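Local coordinates for restriction endonuclease THAI (Thermoplasma acidophilum, PDB 3NDH), which probably cuts double-stranded DNA at specific sites as a restriction endonuclease of the PD-(D/E)XK superfamily, intercalating into its target without flipping bases out, at residues G59-R62 / E63-I66; K216-V219 / D220-S223; H140-W143 / S144-G147. One frame throughout, in Å; residues are numbered along the deposited sequence.

How the interactions relate
The three contacts show how one kind of local contact, between residues three to five apart, changes with its surroundings. Interaction 1, on the helix 58-74, is mostly buried, about 7 Å from the chain's centre (centre to centre), and works against a DNA backbone. Interaction 3, a partly buried hairpin turn at the end of two inner strands of the sheet, relies on an amide and a bridging water; Ile141 CD1 packs 3.4 Å from Arg62 CZ of interaction 1. Interaction 2, on the peripheral C-terminal helix, has a Lys216-Asp220 salt bridge on one side and, on another, buried tryptophans. Interactions 1 and 2 both meet the second subunit, whereas interaction 3 touches no other protein chain.

Interaction 1 (G59-R62 / E63-I66). With nucleotides of chain C.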
loop_
_atom_site.group_PDB
_atom_site.type_symbol
_atom_site.label_atom_id
_atom_site.label_comp_id
_atom_site.label_asym_id
_atom_site.label_seq_id
_atom_site.Cartn_x
_atom_site.Cartn_y
_atom_site.Cartn_z
ATOM N N GLY A 59 -0.338 6.458 2.208
ATOM C CA GLY A 59 -0.897 6.656 3.533
ATOM C C GLY A 59 -0.143 5.907 4.605
ATOM O O GLY A 59 0.011 6.384 5.733
ATOM N N SER A 60 0.354 4.730 4.263
ATOM C CA SER A 60 1.060 3.914 5.232
ATOM C C SER A 60 2.398 4.552 5.594
ATOM O O SER A 60 2.838 4.540 6.744
ATOM C CB SER A 60 1.226 2.507 4.644
ATOM O OG SER A 60 -0.028 1.944 4.225
ATOM N N LEU A 61 3.041 5.173 4.609
ATOM C CA LEU A 61 4.280 5.868 4.853
ATOM C C LEU A 61 4.081 7.216 5.582
ATOM O O LEU A 61 4.822 7.567 6.490
ATOM C CB LEU A 61 5.020 6.021 3.518
ATOM C CG LEU A 61 6.478 6.465 3.548
ATOM C CD1 LEU A 61 7.322 5.676 4.565
ATOM C CD2 LEU A 61 7.087 6.359 2.148
ATOM N N ARG A 62 3.057 7.981 5.192
ATOM C CA ARG A 62 2.712 9.208 5.919
ATOM C C ARG A 62 2.429 8.897 7.380
ATOM O O ARG A 62 2.792 9.652 8.256
ATOM C CB ARG A 62 1.454 9.809 5.299
ATOM C CG ARG A 62 1.644 10.402 3.925
ATOM C CD ARG A 62 0.278 10.781 3.396
ATOM N NE ARG A 62 0.292 11.279 2.037
ATOM C CZ ARG A 62 -0.776 11.285 1.242
ATOM N NH1 ARG A 62 -1.922 10.815 1.677
ATOM N NH2 ARG A 62 -0.677 11.754 0.010
ATOM N N GLU A 63 1.779 7.770 7.646
ATOM C CA GLU A 63 1.478 7.358 9.023
ATOM C C GLU A 63 2.762 7.189 9.821
ATOM O O GLU A 63 2.838 7.644 10.965
ATOM C CB GLU A 63 0.707 6.051 9.011
ATOM C CG GLU A 63 0.296 5.522 10.378
ATOM C CD GLU A 63 0.068 4.039 10.282
ATOM O OE1 GLU A 63 -0.772 3.582 9.448
ATOM O OE2 GLU A 63 0.778 3.303 11.010
ATOM N N ARG A 64 3.782 6.576 9.219
ATOM C CA ARG A 64 5.080 6.449 9.887
ATOM C C ARG A 64 5.646 7.797 10.305
ATOM O O ARG A 64 6.209 7.944 11.377
ATOM C CB ARG A 64 6.100 5.740 8.992
ATOM C CG ARG A 64 5.873 4.286 8.840
ATOM C CD ARG A 64 7.146 3.585 8.379
ATOM N NE ARG A 64 6.813 2.310 7.802
ATOM C CZ ARG A 64 7.264 1.876 6.634
ATOM N NH1 ARG A 64 8.134 2.592 5.930
ATOM N NH2 ARG A 64 6.869 0.700 6.199
ATOM N N ILE A 65 5.499 8.780 9.418
ATOM C CA ILE A 65 5.989 10.128 9.659
ATOM C C ILE A 65 5.265 10.752 10.854
ATOM O O ILE A 65 5.881 11.405 11.715
ATOM C CB ILE A 65 5.852 11.010 8.398
ATOM C CG1 ILE A 65 6.851 10.531 7.342
ATOM C CG2 ILE A 65 6.082 12.478 8.711
ATOM C CD1 ILE A 65 6.574 10.959 5.889
ATOM N N ILE A 66 3.949 10.564 10.930
ATOM C CA ILE A 66 3.187 11.125 12.040
ATOM C C ILE A 66 3.503 10.392 13.336
ATOM O O ILE A 66 3.697 11.023 14.377
ATOM C CB ILE A 66 1.665 11.125 11.733
ATOM C CG1 ILE A 66 1.341 12.001 10.506
ATOM C CG2 ILE A 66 0.851 11.560 12.944
ATOM C CD1 ILE A 66 1.745 13.474 10.653
ATOM P P DC C 7 -5.614 2.017 7.971
ATOM O OP1 DC C 7 -5.043 2.823 9.055
ATOM O OP2 DC C 7 -7.091 1.980 7.774
ATOM O "O5'" DC C 7 -4.939 2.468 6.604
ATOM C "C5'" DC C 7 -3.595 2.925 6.569
ATOM C "C4'" DC C 7 -3.210 3.243 5.146
ATOM O "O4'" DC C 7 -3.387 2.059 4.345
ATOM C "C3'" DC C 7 -4.087 4.284 4.454
ATOM O "O3'" DC C 7 -3.641 5.614 4.817
ATOM C "C2'" DC C 7 -3.848 3.957 2.985
ATOM C "C1'" DC C 7 -3.484 2.456 2.982
ATOM N N1 DC C 7 -4.455 1.571 2.311
ATOM C C2 DC C 7 -4.190 1.165 1.000
ATOM O O2 DC C 7 -3.097 1.458 0.490
ATOM N N3 DC C 7 -5.118 0.451 0.322
ATOM C C4 DC C 7 -6.268 0.121 0.915
ATOM N N4 DC C 7 -7.180 -0.528 0.187
ATOM C C5 DC C 7 -6.537 0.458 2.276
ATOM C C6 DC C 7 -5.609 1.175 2.935
ATOM P P DA C 9 -4.714 10.947 -0.703
ATOM O OP1 DA C 9 -3.533 11.666 -0.161
ATOM O OP2 DA C 9 -6.082 11.514 -0.486
ATOM O "O5'" DA C 9 -4.501 10.731 -2.271
ATOM C "C5'" DA C 9 -3.488 9.833 -2.749
ATOM C "C4'" DA C 9 -3.644 9.569 -4.235
ATOM O "O4'" DA C 9 -4.851 8.817 -4.497
ATOM C "C3'" DA C 9 -3.723 10.798 -5.138
ATOM O "O3'" DA C 9 -3.044 10.522 -6.373
ATOM C "C2'" DA C 9 -5.221 10.957 -5.351
ATOM C "C1'" DA C 9 -5.653 9.506 -5.453
ATOM N N9 DA C 9 -7.056 9.247 -5.121
ATOM C C8 DA C 9 -7.716 9.640 -3.984
ATOM N N7 DA C 9 -8.958 9.220 -3.920
ATOM C C5 DA C 9 -9.132 8.514 -5.102
ATOM C C6 DA C 9 -10.232 7.809 -5.634
ATOM N N6 DA C 9 -11.409 7.681 -5.014
ATOM N N1 DA C 9 -10.073 7.223 -6.838
ATOM C C2 DA C 9 -8.892 7.334 -7.457
ATOM N N3 DA C 9 -7.789 7.965 -7.063
ATOM C C4 DA C 9 -7.974 8.538 -5.862
ATOM P P DG C 8 -4.671 6.865 4.797
ATOM O OP1 DG C 8 -4.070 7.945 5.617
ATOM O OP2 DG C 8 -6.029 6.356 5.126
ATOM O "O5'" DG C 8 -4.678 7.351 3.276
ATOM C "C5'" DG C 8 -5.675 6.908 2.346
ATOM C "C4'" DG C 8 -5.359 7.436 0.963
ATOM O "O4'" DG C 8 -6.073 6.686 -0.049
ATOM C "C3'" DG C 8 -5.689 8.907 0.704
ATOM O "O3'" DG C 8 -4.663 9.423 -0.162
ATOM C "C2'" DG C 8 -7.037 8.814 0.005
ATOM C "C1'" DG C 8 -6.821 7.586 -0.861
ATOM N N9 DG C 8 -8.024 6.894 -1.298
ATOM C C8 DG C 8 -9.189 6.700 -0.590
ATOM N N7 DG C 8 -10.080 6.013 -1.250
ATOM C C5 DG C 8 -9.471 5.743 -2.470
ATOM C C6 DG C 8 -9.947 5.025 -3.604
ATOM O O6 DG C 8 -11.049 4.485 -3.772
ATOM N N1 DG C 8 -8.990 4.978 -4.615
ATOM C C2 DG C 8 -7.742 5.550 -4.547
ATOM N N2 DG C 8 -6.953 5.388 -5.620
ATOM N N3 DG C 8 -7.298 6.233 -3.508
ATOM C C4 DG C 8 -8.206 6.282 -2.512
HETATM O O HOH W 1 2.465 2.094 8.329
#
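Gly59 and Glu63 make the first of four successive backbone turns near the start of helix 58-74, the element whose first turns face the DNA backbone beside the metal site of this PD-(D/E)XK fold. Glu63 N reaches Gly59 O at 3.0 Å; the bonds of Ile65 N to Leu61 O and Ile66 N to Arg62 O repeat the step, while that of Arg64 N to Ser60 O is weak. Water 1 donates to Ser60 O as well, at 2.9 Å, and weakly to Glu63 OE2, tying a helix carbonyl to the carboxylate of the next turn. Having no side chain lets Gly59 bring its CA to 3.2 Å from O3' of DC7 of chain C; a CB modelled there would run into that oxygen. Arg62 carries the DNA grip. Its CG is anti to the carbonyl carbon (chi1 -70°) and the chain then runs extended to NE, so that NH1 and NH2 both donate to a single oxygen, OP1 of DA9 of chain C, at 2.6 and 2.9 Å. The phosphorus lies in the guanidinium plane at its edge, and Thr103 OG1 bonds NH1, which limits rotation of the group. On another side of the helix Leu61 CD1 comes obliquely to Arg64 NH1, 3.5 Å away, and Arg64 NH2 goes on to Glu47 O of the second subunit. Glu63, with its side chain about 5 Å from the bound sodium ion, forms a salt bridge with Arg50 of the second subunit. Around these turns, Ile65 rests on Leu37 and Phe41 of helix 27-46, Ile66 covers Ile137 and Val139 of strand 135-141 together with Ile101 of strand 97-105, and Trp218 of the second subunit packs on Leu61 and Ile65.

Interaction 2 (K216-V219 / D220-S223); sequences KRWV and DLWS
Asp220 is held twice by Lys216, one helical turn earlier. Its backbone N bonds Lys216 O, and its OD2 receives Lys216 NZ at 2.8 Å in a salt bridge that uses the syn lone pair. Lys216 runs extended as far as CE, then bends at its last torsion (chi4 55°), which turns NZ back to the edge of the carboxylate, beside OD2; Lys216 CG also passes 3.5 Å from Asp220 OD2. Leu221 N follows with a bond to Arg217 O, and its CD1 lies 3.8 Å from Trp218 CE3, the two side chains running side by side and pointing the same way. Such i to i+4 and i to i+3 pairs are the standard contacts along an alpha helix, here the C-terminal helix 216-223, which stands far from the centre of its own chain and packs on the second subunit: Leu221 and Trp222 meet Met40 there, and Arg217 pairs with Glu47 of that subunit. Trp222 N bonds Trp218 O, and the indole CD1 comes to 3.1 Å of that same carbonyl oxygen, while NE1 donates to Ile65 O of the second subunit. Ser223 closes the run, its N 2.9 Å from Val219 O and its CB resting on that oxygen.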
loop_
_atom_site.group_PDB
_atom_site.type_symbol
_atom_site.label_atom_id
_atom_site.label_comp_id
_atom_site.label_asym_id
_atom_site.label_seq_id
_atom_site.Cartn_x
_atom_site.Cartn_y
_atom_site.Cartn_z
ATOM N N LYS A 216 16.498 3.346 -8.864
ATOM C CA LYS A 216 17.961 3.383 -8.856
ATOM C C LYS A 216 18.563 2.458 -7.801
ATOM O O LYS A 216 19.492 1.697 -8.091
ATOM C CB LYS A 216 18.462 4.810 -8.659
ATOM C CG LYS A 216 19.980 4.899 -8.606
ATOM C CD LYS A 216 20.443 6.324 -8.328
ATOM C CE LYS A 216 21.825 6.360 -7.701
ATOM N NZ LYS A 216 22.834 5.654 -8.495
ATOM N N ARG A 217 18.013 2.487 -6.588
ATOM C CA ARG A 217 18.539 1.662 -5.508
ATOM C C ARG A 217 18.610 0.194 -5.908
ATOM O O ARG A 217 19.587 -0.503 -5.622
ATOM C CB ARG A 217 17.656 1.835 -4.278
ATOM C CG ARG A 217 17.895 0.877 -3.168
ATOM C CD ARG A 217 16.782 1.069 -2.150
ATOM N NE ARG A 217 16.993 0.216 -1.005
ATOM C CZ ARG A 217 16.109 0.031 -0.030
ATOM N NH1 ARG A 217 14.925 0.629 -0.078
ATOM N NH2 ARG A 217 16.414 -0.781 0.966
ATOM N N TRP A 218 17.545 -0.289 -6.541
ATOM C CA TRP A 218 17.418 -1.685 -6.869
ATOM C C TRP A 218 18.228 -2.044 -8.102
ATOM O O TRP A 218 18.837 -3.107 -8.113
ATOM C CB TRP A 218 15.943 -2.046 -7.014
ATOM C CG TRP A 218 15.123 -1.663 -5.831
ATOM C CD1 TRP A 218 14.218 -0.661 -5.787
ATOM C CD2 TRP A 218 15.187 -2.208 -4.503
ATOM N NE1 TRP A 218 13.679 -0.556 -4.517
ATOM C CE2 TRP A 218 14.257 -1.502 -3.717
ATOM C CE3 TRP A 218 15.914 -3.247 -3.916
ATOM C CZ2 TRP A 218 14.057 -1.784 -2.368
ATOM C CZ3 TRP A 218 15.714 -3.525 -2.578
ATOM C CH2 TRP A 218 14.787 -2.803 -1.823
ATOM N N VAL A 219 18.248 -1.183 -9.119
ATOM C CA VAL A 219 19.086 -1.436 -10.297
ATOM C C VAL A 219 20.543 -1.547 -9.850
ATOM O O VAL A 219 21.272 -2.441 -10.283
ATOM C CB VAL A 219 18.923 -0.356 -11.392
ATOM C CG1 VAL A 219 19.907 -0.598 -12.565
ATOM C CG2 VAL A 219 17.484 -0.361 -11.922
ATOM N N ASP A 220 20.936 -0.667 -8.928
ATOM C CA ASP A 220 22.304 -0.685 -8.384
ATOM C C ASP A 220 22.584 -1.976 -7.611
ATOM O O ASP A 220 23.666 -2.553 -7.737
ATOM C CB ASP A 220 22.609 0.566 -7.533
ATOM C CG ASP A 220 22.707 1.832 -8.357
ATOM O OD1 ASP A 220 22.723 1.776 -9.604
ATOM O OD2 ASP A 220 22.789 2.915 -7.742
ATOM N N LEU A 221 21.630 -2.458 -6.820
ATOM C CA LEU A 221 21.813 -3.743 -6.152
ATOM C C LEU A 221 21.913 -4.921 -7.113
ATOM O O LEU A 221 22.622 -5.883 -6.818
ATOM C CB LEU A 221 20.706 -4.000 -5.117
ATOM C CG LEU A 221 20.784 -3.156 -3.843
ATOM C CD1 LEU A 221 19.579 -3.413 -2.961
ATOM C CD2 LEU A 221 22.078 -3.444 -3.067
ATOM N N TRP A 222 21.216 -4.865 -8.248
ATOM C CA TRP A 222 21.394 -5.876 -9.298
ATOM C C TRP A 222 22.775 -5.782 -9.940
ATOM O O TRP A 222 23.421 -6.803 -10.187
ATOM C CB TRP A 222 20.301 -5.800 -10.383
ATOM C CG TRP A 222 18.983 -6.310 -9.903
ATOM C CD1 TRP A 222 17.838 -5.589 -9.733
ATOM C CD2 TRP A 222 18.698 -7.638 -9.473
ATOM N NE1 TRP A 222 16.835 -6.404 -9.240
ATOM C CE2 TRP A 222 17.347 -7.666 -9.062
ATOM C CE3 TRP A 222 19.457 -8.813 -9.393
ATOM C CZ2 TRP A 222 16.742 -8.826 -8.605
ATOM C CZ3 TRP A 222 18.866 -9.955 -8.910
ATOM C CH2 TRP A 222 17.517 -9.953 -8.511
ATOM N N SER A 223 23.226 -4.563 -10.193
ATOM C CA SER A 223 24.412 -4.340 -10.995
ATOM C C SER A 223 25.707 -4.568 -10.249
ATOM O O SER A 223 26.678 -5.063 -10.805
ATOM C CB SER A 223 24.365 -2.932 -11.575
ATOM O OG SER A 223 25.486 -2.726 -12.433
#

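Interaction 3 (H140-W143 / S144-G147); sequences HINW and SSLG
Asn142 reaches across to Leu146 with its side-chain amide, ND2 donating to Leu146 O at 2.9 Å along a nearly straight N-H line (165°). A chi1 of -168° swings CG away from the backbone N and carries the amide towards the opposite strand, with Leu146 O near its plane, while the donor stands well above that of the carbonyl. Water 2 accepts from ND2 and also bonds Ser145 OG at 2.9 Å, so one nitrogen serves two partners. These bonds brace a type II beta turn, Asn142 to Ser145, at the tip of the hairpin of strands 135-141 and 146-152; Ser145 N closes it on Asn142 O, and Ser144 takes the positive phi of the third position. With a leucine in place of Asn142, Leu146 O and the water would probably lose their shared donor and the turn one of its braces. Trp143 turns the other way: Ile141 CG2 sits over one face of its ring, toward the rim, 3.4 Å from the plane, and Trp205 and Lys207 add an edge-to-face and a cation-pi contact. His140 bonds Gly106 O through NE2, while its ND1 lies obliquely 3.8 Å from Gly147 CA, which also makes a CA-H...O contact with His140 O.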
loop_
_atom_site.group_PDB
_atom_site.type_symbol
_atom_site.label_atom_id
_atom_site.label_comp_id
_atom_site.label_asym_id
_atom_site.label_seq_id
_atom_site.Cartn_x
_atom_site.Cartn_y
_atom_site.Cartn_z
ATOM N N HIS A 140 -4.893 17.013 6.429
ATOM C CA HIS A 140 -5.492 17.519 5.211
ATOM C C HIS A 140 -4.406 18.169 4.363
ATOM O O HIS A 140 -3.905 19.228 4.684
ATOM C CB HIS A 140 -6.591 18.507 5.564
ATOM C CG HIS A 140 -7.121 19.264 4.400
ATOM N ND1 HIS A 140 -7.616 20.543 4.512
ATOM C CD2 HIS A 140 -7.244 18.921 3.101
ATOM C CE1 HIS A 140 -8.013 20.960 3.323
ATOM N NE2 HIS A 140 -7.797 19.997 2.448
ATOM N N ILE A 141 -4.078 17.479 3.271
ATOM C CA ILE A 141 -3.025 17.872 2.357
ATOM C C ILE A 141 -3.671 18.626 1.212
ATOM O O ILE A 141 -4.676 18.192 0.659
ATOM C CB ILE A 141 -2.313 16.637 1.797
ATOM C CG1 ILE A 141 -1.817 15.737 2.922
ATOM C CG2 ILE A 141 -1.161 17.008 0.855
ATOM C CD1 ILE A 141 -1.474 14.349 2.437
ATOM N N ASN A 142 -3.066 19.735 0.824
ATOM C CA ASN A 142 -3.606 20.603 -0.212
ATOM C C ASN A 142 -2.431 21.277 -0.892
ATOM O O ASN A 142 -2.094 22.399 -0.561
ATOM C CB ASN A 142 -4.590 21.586 0.425
ATOM C CG ASN A 142 -5.421 22.339 -0.575
ATOM O OD1 ASN A 142 -5.480 21.986 -1.760
ATOM N ND2 ASN A 142 -6.090 23.395 -0.097
ATOM N N TRP A 143 -1.781 20.572 -1.825
ATOM C CA TRP A 143 -0.501 21.014 -2.387
ATOM C C TRP A 143 -0.641 22.375 -3.039
ATOM O O TRP A 143 -1.632 22.631 -3.746
ATOM C CB TRP A 143 0.053 19.986 -3.378
ATOM C CG TRP A 143 0.495 18.722 -2.707
ATOM C CD1 TRP A 143 -0.069 17.498 -2.824
ATOM C CD2 TRP A 143 1.595 18.564 -1.817
ATOM N NE1 TRP A 143 0.609 16.579 -2.070
ATOM C CE2 TRP A 143 1.636 17.211 -1.438
ATOM C CE3 TRP A 143 2.554 19.430 -1.301
ATOM C CZ2 TRP A 143 2.599 16.706 -0.546
ATOM C CZ3 TRP A 143 3.520 18.913 -0.442
ATOM C CH2 TRP A 143 3.519 17.572 -0.073
ATOM N N SER A 144 0.322 23.257 -2.740
ATOM C CA SER A 144 0.369 24.628 -3.248
ATOM C C SER A 144 -0.718 25.519 -2.660
ATOM O O SER A 144 -0.985 26.624 -3.168
ATOM C CB SER A 144 0.358 24.690 -4.783
ATOM O OG SER A 144 1.509 24.040 -5.306
ATOM N N SER A 145 -1.335 25.058 -1.580
ATOM C CA SER A 145 -2.356 25.833 -0.906
ATOM C C SER A 145 -2.394 25.494 0.592
ATOM O O SER A 145 -1.446 24.939 1.147
ATOM C CB SER A 145 -3.712 25.603 -1.611
ATOM O OG SER A 145 -4.706 26.510 -1.165
ATOM N N LEU A 146 -3.494 25.828 1.241
ATOM C CA LEU A 146 -3.623 25.732 2.667
ATOM C C LEU A 146 -4.342 24.475 3.068
ATOM O O LEU A 146 -5.413 24.182 2.561
ATOM C CB LEU A 146 -4.397 26.948 3.184
ATOM C CG LEU A 146 -4.606 27.064 4.687
ATOM C CD1 LEU A 146 -3.290 27.300 5.358
ATOM C CD2 LEU A 146 -5.586 28.193 4.995
ATOM N N GLY A 147 -3.745 23.726 3.990
ATOM C CA GLY A 147 -4.434 22.625 4.650
ATOM C C GLY A 147 -4.056 22.644 6.123
ATOM O O GLY A 147 -3.876 23.708 6.716
HETATM O O HOH W 2 -7.280 25.457 -1.987
#